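Local coordinates for dual specificity protein phosphatase 8 (Homo sapiens, PDB 4JMK), which probably removes phosphate from phosphotyrosine, phosphoserine and phosphothreonine of proteins, and so is expected to restrain mitogen-activated protein kinases, at residues R5-P8 with H9-L12; N130-G133 with Q134-E137; C60-L63 with L64-D68. The protein carries 1 engineered substitution. All coordinates share one frame; numbering follows the deposited sequence.

Contact 1 (R5-P8 with H9-L12)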
loop_
_atom_site.group_PDB
_atom_site.type_symbol
_atom_site.label_atom_id
_atom_site.label_comp_id
_atom_site.label_asym_id
_atom_site.label_seq_id
_atom_site.Cartn_x
_atom_site.Cartn_y
_atom_site.Cartn_z
ATOM N N ARG A 5 -1.893 -6.106 10.317
ATOM C CA ARG A 5 -1.610 -4.738 10.732
ATOM C C ARG A 5 -0.129 -4.436 10.469
ATOM O O ARG A 5 0.754 -5.087 11.035
ATOM C CB ARG A 5 -1.933 -4.572 12.214
ATOM C CG ARG A 5 -1.916 -3.128 12.709
ATOM C CD ARG A 5 -2.033 -3.069 14.232
ATOM N NE ARG A 5 -0.735 -3.226 14.895
ATOM C CZ ARG A 5 -0.309 -4.342 15.489
ATOM N NH1 ARG A 5 -1.076 -5.425 15.516
ATOM N NH2 ARG A 5 0.890 -4.372 16.061
ATOM N N ILE A 6 0.155 -3.462 9.608
ATOM C CA ILE A 6 1.553 -3.122 9.300
ATOM C C ILE A 6 2.068 -2.000 10.223
ATOM O O ILE A 6 3.145 -2.115 10.824
ATOM C CB ILE A 6 1.730 -2.714 7.815
ATOM C CG1 ILE A 6 1.255 -3.844 6.892
ATOM C CG2 ILE A 6 3.187 -2.364 7.515
ATOM C CD1 ILE A 6 2.043 -5.156 7.061
ATOM N N LEU A 7 1.290 -0.919 10.310
ATOM C CA LEU A 7 1.529 0.186 11.247
ATOM C C LEU A 7 0.193 0.439 11.936
ATOM O O LEU A 7 -0.820 -0.083 11.479
ATOM C CB LEU A 7 1.977 1.434 10.483
ATOM C CG LEU A 7 3.214 1.288 9.588
ATOM C CD1 LEU A 7 3.475 2.607 8.862
ATOM C CD2 LEU A 7 4.438 0.900 10.409
ATOM N N PRO A 8 0.172 1.232 13.032
ATOM C CA PRO A 8 -1.122 1.407 13.705
ATOM C C PRO A 8 -2.220 1.946 12.783
ATOM O O PRO A 8 -3.392 1.631 12.995
ATOM C CB PRO A 8 -0.803 2.415 14.829
ATOM C CG PRO A 8 0.618 2.164 15.158
ATOM C CD PRO A 8 1.280 1.816 13.815
ATOM N N HIS A 9 -1.859 2.723 11.764
ATOM C CA HIS A 9 -2.871 3.263 10.860
ATOM C C HIS A 9 -2.912 2.510 9.533
ATOM O O HIS A 9 -3.695 2.843 8.660
ATOM C CB HIS A 9 -2.637 4.753 10.602
ATOM C CG HIS A 9 -1.299 5.066 9.999
ATOM N ND1 HIS A 9 -0.109 4.846 10.668
ATOM C CD2 HIS A 9 -0.962 5.599 8.798
ATOM C CE1 HIS A 9 0.897 5.225 9.900
ATOM N NE2 HIS A 9 0.410 5.690 8.764
ATOM N N LEU A 10 -2.069 1.496 9.370
ATOM C CA LEU A 10 -1.949 0.867 8.042
ATOM C C LEU A 10 -2.054 -0.658 8.078
ATOM O O LEU A 10 -1.205 -1.346 8.687
ATOM C CB LEU A 10 -0.617 1.295 7.388
ATOM C CG LEU A 10 -0.290 0.657 6.033
ATOM C CD1 LEU A 10 -1.282 1.129 4.983
ATOM C CD2 LEU A 10 1.130 1.023 5.628
ATOM N N TYR A 11 -3.095 -1.169 7.417
ATOM C CA TYR A 11 -3.338 -2.602 7.261
ATOM C C TYR A 11 -3.106 -3.045 5.828
ATOM O O TYR A 11 -3.280 -2.258 4.889
ATOM C CB TYR A 11 -4.790 -2.936 7.617
ATOM C CG TYR A 11 -5.100 -2.788 9.081
ATOM C CD1 TYR A 11 -5.336 -1.539 9.631
ATOM C CD2 TYR A 11 -5.186 -3.907 9.910
ATOM C CE1 TYR A 11 -5.624 -1.394 10.975
ATOM C CE2 TYR A 11 -5.481 -3.771 11.255
ATOM C CZ TYR A 11 -5.700 -2.508 11.780
ATOM O OH TYR A 11 -5.990 -2.352 13.119
ATOM N N LEU A 12 -2.746 -4.323 5.667
ATOM C CA LEU A 12 -2.531 -4.921 4.352
ATOM C C LEU A 12 -3.364 -6.210 4.275
ATOM O O LEU A 12 -3.294 -7.048 5.173
ATOM C CB LEU A 12 -1.030 -5.220 4.176
ATOM C CG LEU A 12 -0.503 -5.788 2.864
ATOM C CD1 LEU A 12 -0.939 -4.898 1.715
ATOM C CD2 LEU A 12 1.027 -5.903 2.922
#
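Arg5 lays the aliphatic part of its side chain over one face of the Tyr11 ring, in a CH-pi contact in which CG of Arg5 stands 4.2 Å from the ring centroid, nearer the rim than the middle. With CG of Arg5 anti to the backbone N (chi1 -170°), the methylenes cross the ring while the guanidinium leads away, its plane 79° from that of the ring. This is the loose, solvent side of the hairpin, and it suits a long side chain with an apolar stem and a charged end. A serine in place of Tyr11 would probably leave the Arg5 methylenes without the flat surface they rest on and set that arm free to swing.

The reverse face is tighter. Strands 4-7 and 10-13 form the antiparallel hairpin at one edge of the phosphatase sheet, joined by a type I turn from Leu7 to Leu10, in which Pro8 suits the second position because its ring fixes phi. A classic beta bulge puts both Ile6 and Leu7 opposite Leu10: Leu10 O accepts from Ile6 N at 2.7 Å and from Leu7 N at 3.0 Å, the latter on a lone pair. Leu10 N returns a bond to Leu7 O at 2.9 Å. Branched aliphatic side chains fill the space here, CG1 of Ile6 meeting CB of Leu12 at 3.8 Å and CB of Leu7 meeting CB of Leu10 at 4.0 Å. Ile103 and Tyr102 of helix 94-107 cover Ile6 and Leu10 respectively, and the Tyr102 hydroxyl is hydrogen-bonded to His9 NE2, whose ring lies beside Leu7.

Contact 2 (N130-G133 with Q134-E137)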
loop_
_atom_site.group_PDB
_atom_site.type_symbol
_atom_site.label_atom_id
_atom_site.label_comp_id
_atom_site.label_asym_id
_atom_site.label_seq_id
_atom_site.Cartn_x
_atom_site.Cartn_y
_atom_site.Cartn_z
ATOM N N ASN A 130 8.615 -7.387 -11.376
ATOM C CA ASN A 130 8.364 -6.106 -12.027
ATOM C C ASN A 130 8.037 -5.014 -10.990
ATOM O O ASN A 130 8.583 -3.907 -11.044
ATOM C CB ASN A 130 7.250 -6.276 -13.071
ATOM C CG ASN A 130 6.721 -4.953 -13.603
ATOM O OD1 ASN A 130 7.489 -4.100 -14.052
ATOM N ND2 ASN A 130 5.400 -4.777 -13.553
ATOM N N PHE A 131 7.163 -5.324 -10.033
ATOM C CA PHE A 131 6.827 -4.354 -8.980
ATOM C C PHE A 131 7.988 -4.092 -8.037
ATOM O O PHE A 131 8.234 -2.945 -7.634
ATOM C CB PHE A 131 5.587 -4.806 -8.187
ATOM C CG PHE A 131 4.332 -4.839 -9.007
ATOM C CD1 PHE A 131 3.283 -5.678 -8.661
ATOM C CD2 PHE A 131 4.209 -4.037 -10.142
ATOM C CE1 PHE A 131 2.126 -5.721 -9.437
ATOM C CE2 PHE A 131 3.050 -4.068 -10.920
ATOM C CZ PHE A 131 2.010 -4.912 -10.565
ATOM N N LEU A 132 8.719 -5.142 -7.679
ATOM C CA LEU A 132 9.894 -4.960 -6.826
ATOM C C LEU A 132 10.944 -4.040 -7.479
ATOM O O LEU A 132 11.553 -3.201 -6.808
ATOM C CB LEU A 132 10.510 -6.321 -6.455
ATOM C CG LEU A 132 9.742 -7.167 -5.446
ATOM C CD1 LEU A 132 10.455 -8.492 -5.220
ATOM C CD2 LEU A 132 9.589 -6.397 -4.128
ATOM N N GLY A 133 11.142 -4.186 -8.788
ATOM C CA GLY A 133 12.053 -3.310 -9.509
ATOM C C GLY A 133 11.595 -1.857 -9.526
ATOM O O GLY A 133 12.417 -0.937 -9.436
ATOM N N GLN A 134 10.286 -1.639 -9.647
ATOM C CA GLN A 134 9.743 -0.283 -9.581
ATOM C C GLN A 134 9.979 0.347 -8.208
ATOM O O GLN A 134 10.190 1.553 -8.112
ATOM C CB GLN A 134 8.266 -0.269 -10.003
ATOM C CG GLN A 134 8.086 -0.590 -11.490
ATOM C CD GLN A 134 6.634 -0.757 -11.913
ATOM O OE1 GLN A 134 5.770 0.046 -11.556
ATOM N NE2 GLN A 134 6.361 -1.803 -12.694
ATOM N N LEU A 135 9.991 -0.462 -7.146
ATOM C CA LEU A 135 10.443 0.022 -5.833
ATOM C C LEU A 135 11.879 0.536 -5.846
ATOM O O LEU A 135 12.181 1.579 -5.250
ATOM C CB LEU A 135 10.349 -1.087 -4.779
ATOM C CG LEU A 135 8.990 -1.549 -4.302
ATOM C CD1 LEU A 135 9.187 -2.621 -3.239
ATOM C CD2 LEU A 135 8.225 -0.357 -3.743
ATOM N N LEU A 136 12.782 -0.207 -6.477
ATOM C CA LEU A 136 14.156 0.270 -6.630
ATOM C C LEU A 136 14.200 1.627 -7.324
ATOM O O LEU A 136 14.938 2.519 -6.892
ATOM C CB LEU A 136 15.019 -0.714 -7.430
ATOM C CG LEU A 136 15.877 -1.729 -6.685
ATOM C CD1 LEU A 136 17.062 -2.208 -7.540
ATOM C CD2 LEU A 136 16.363 -1.163 -5.381
ATOM N N GLU A 137 13.445 1.774 -8.412
ATOM C CA GLU A 137 13.452 3.030 -9.177
ATOM C C GLU A 137 12.822 4.148 -8.366
ATOM O O GLU A 137 13.244 5.297 -8.458
ATOM C CB GLU A 137 12.701 2.894 -10.506
ATOM C CG GLU A 137 13.583 2.689 -11.728
ATOM C CD GLU A 137 14.711 3.691 -11.818
ATOM O OE1 GLU A 137 15.844 3.320 -11.478
ATOM O OE2 GLU A 137 14.477 4.848 -12.228
#
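Gln134 reaches back one helical turn to overlap the amide of Asn130, its NE2 giving a hydrogen bond of 2.9 Å to Asn130 OD1. The bond is bent: the oxygen lies in the Gln134 amide plane, yet NE2 sits above the Asn130 carbonyl plane and not on a lone pair, the two amides being turned 60° apart. CG of Gln134, anti to its carbonyl carbon (chi1 -68°), starts the extended chain that carries the amide out from the helix and back toward the turn that holds Asn130. The Phe131 ring runs alongside, presenting its edge to Gln134 NE2, with CD2 of Phe131 4.0 Å from that nitrogen.

Beneath these side chains runs the regular i to i+4 bonding of helix 129-148 in the phosphatase domain, from Gln134 N to Asn130 O (3.2 Å) through Glu137 N to Gly133 O (3.1 Å). Amide side chains suit the face turned to residues 60-63, because each can give and accept at once: Asn130 ND2 and Gln134 NE2 both donate to Glu61 O, while Gln134 OE1 takes Leu63 N. On another face, apolar residues replace them. CD2 of Leu132 meets CD1 of Leu135 at 3.9 Å, and Leu135 is buried against Thr97 and Ile100 of helix 94-107. Phe131, also buried, packs on Arg94 and Thr97, whereas the carboxylate of Glu137 leads away to a salt bridge with Arg140.

Contact 3 (C60-L63 with L64-D68)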
loop_
_atom_site.group_PDB
_atom_site.type_symbol
_atom_site.label_atom_id
_atom_site.label_comp_id
_atom_site.label_asym_id
_atom_site.label_seq_id
_atom_site.Cartn_x
_atom_site.Cartn_y
_atom_site.Cartn_z
ATOM N N CYS A 60 4.349 -6.391 -16.761
ATOM C CA CYS A 60 4.451 -5.170 -17.553
ATOM C C CYS A 60 3.632 -4.013 -16.994
ATOM O O CYS A 60 3.740 -2.886 -17.483
ATOM C CB CYS A 60 4.047 -5.448 -19.004
ATOM S SG CYS A 60 4.923 -6.836 -19.738
ATOM N N GLU A 61 2.813 -4.281 -15.980
ATOM C CA GLU A 61 1.995 -3.231 -15.399
ATOM C C GLU A 61 2.874 -2.217 -14.680
ATOM O O GLU A 61 3.959 -2.523 -14.174
ATOM C CB GLU A 61 0.945 -3.806 -14.446
ATOM C CG GLU A 61 0.010 -2.774 -13.842
ATOM C CD GLU A 61 -0.990 -2.218 -14.838
ATOM O OE1 GLU A 61 -2.092 -2.791 -14.941
ATOM O OE2 GLU A 61 -0.687 -1.208 -15.510
ATOM N N LYS A 62 2.382 -0.993 -14.629
ATOM C CA LYS A 62 3.192 0.103 -14.170
ATOM C C LYS A 62 2.565 0.768 -12.916
ATOM O O LYS A 62 1.438 1.292 -12.952
ATOM C CB LYS A 62 3.386 1.034 -15.364
ATOM C CG LYS A 62 4.648 1.852 -15.354
ATOM C CD LYS A 62 4.306 3.255 -15.848
ATOM C CE LYS A 62 2.941 3.681 -15.296
ATOM N NZ LYS A 62 2.756 3.375 -13.835
ATOM N N LEU A 63 3.282 0.711 -11.799
ATOM C CA LEU A 63 2.762 1.134 -10.499
ATOM C C LEU A 63 3.407 2.467 -10.083
ATOM O O LEU A 63 2.872 3.194 -9.246
ATOM C CB LEU A 63 3.088 0.045 -9.466
ATOM C CG LEU A 63 2.846 0.238 -7.967
ATOM C CD1 LEU A 63 1.427 0.692 -7.684
ATOM C CD2 LEU A 63 3.151 -1.054 -7.206
ATOM N N LEU A 64 4.561 2.778 -10.668
ATOM C CA LEU A 64 5.402 3.913 -10.233
ATOM C C LEU A 64 4.754 5.296 -9.957
ATOM O O LEU A 64 4.951 5.860 -8.856
ATOM C CB LEU A 64 6.616 4.083 -11.155
ATOM C CG LEU A 64 7.982 3.726 -10.587
ATOM C CD1 LEU A 64 9.046 3.881 -11.668
ATOM C CD2 LEU A 64 8.301 4.603 -9.387
ATOM N N PRO A 65 3.986 5.849 -10.931
ATOM C CA PRO A 65 3.335 7.151 -10.809
ATOM C C PRO A 65 2.110 7.117 -9.957
ATOM O O PRO A 65 1.470 8.152 -9.860
ATOM C CB PRO A 65 2.870 7.445 -12.231
ATOM C CG PRO A 65 2.583 6.120 -12.751
ATOM C CD PRO A 65 3.741 5.318 -12.262
ATOM N N TRP A 66 1.749 5.970 -9.391
ATOM C CA TRP A 66 0.629 5.919 -8.450
ATOM C C TRP A 66 1.130 5.945 -7.025
ATOM O O TRP A 66 0.342 6.096 -6.103
ATOM C CB TRP A 66 -0.181 4.637 -8.654
ATOM C CG TRP A 66 -0.982 4.635 -9.914
ATOM C CD1 TRP A 66 -0.733 3.918 -11.051
ATOM C CD2 TRP A 66 -2.184 5.375 -10.159
ATOM N NE1 TRP A 66 -1.703 4.178 -11.995
ATOM C CE2 TRP A 66 -2.605 5.070 -11.472
ATOM C CE3 TRP A 66 -2.943 6.270 -9.400
ATOM C CZ2 TRP A 66 -3.760 5.626 -12.037
ATOM C CZ3 TRP A 66 -4.081 6.824 -9.962
ATOM C CH2 TRP A 66 -4.479 6.499 -11.267
ATOM N N LEU A 67 2.439 5.789 -6.841
ATOM C CA LEU A 67 2.988 5.630 -5.493
ATOM C C LEU A 67 2.852 6.890 -4.643
ATOM O O LEU A 67 2.399 6.825 -3.507
ATOM C CB LEU A 67 4.449 5.152 -5.544
ATOM C CG LEU A 67 4.621 3.721 -6.068
ATOM C CD1 LEU A 67 6.107 3.315 -6.151
ATOM C CD2 LEU A 67 3.834 2.744 -5.195
ATOM N N ASP A 68 3.213 8.044 -5.188
ATOM C CA ASP A 68 3.103 9.269 -4.403
ATOM C C ASP A 68 1.655 9.589 -3.989
ATOM O O ASP A 68 1.418 10.022 -2.860
ATOM C CB ASP A 68 3.755 10.447 -5.134
ATOM C CG ASP A 68 5.277 10.470 -4.972
ATOM O OD1 ASP A 68 5.803 9.970 -3.942
ATOM O OD2 ASP A 68 5.945 11.010 -5.874
#
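Leu63 holds CG anti to its backbone N (chi1 172°) and Leu67 holds CG anti to its carbonyl carbon (chi1 -68°), which brings the two branched side chains together at about a right angle. CG of Leu63 touches CD2 of Leu67 at 3.9 Å, a buried apolar pair for which leucine, compact and unable to hydrogen-bond through its side chain, is well fitted. The backbone turns here, ahead of helix 67-79: Trp66 N donates to Leu63 O at 3.0 Å, approaching from above the carbonyl plane, and Leu67 N follows with a bond to Leu64 O. Pro65 suits the turn because the bond to Leu63 O spans it and the missing N-H of proline costs that bond nothing. The indole of Trp66 turns its edge to Lys62 O, in the ring plane, with CD1 of Trp66 3.9 Å from that oxygen. Before the turn, Glu61 OE2 receives Lys62 N on its anti lone pair.

Residues 60-68 lead from the loop after strand 50-52 into helix 67-79. Leu63 lies on Thr97 and Ile98, and Leu67 on Ala101, of helix 94-107; Leu64 and Leu67 both touch Tyr138 of helix 129-148, while Trp66 covers Val53 and Pro54 beyond strand 50-52.

In the fold
Contacts 2 and 3 form one continuous patch, their centres about 9 Å apart, so helix 129-148 holds the loop entering helix 67-79. Contact 1 lies on the other side of the chain's centre, with its own centre about 22 Å from that of contact 2 and 21 Å from that of contact 3. Helix 94-107 touches all three. All three also come near Ser88, an engineered residue at the position predicted to carry the phosphocysteine intermediate. The side chain of Leu12 in contact 1 is about 6 Å from that of Ser88, Phe131 about 8 Å and Leu63 about 9 Å. The Phe131 side chain is also about 5 Å from a bound sulfate, probably from the crystallisation liquor, though such ions often mark pockets.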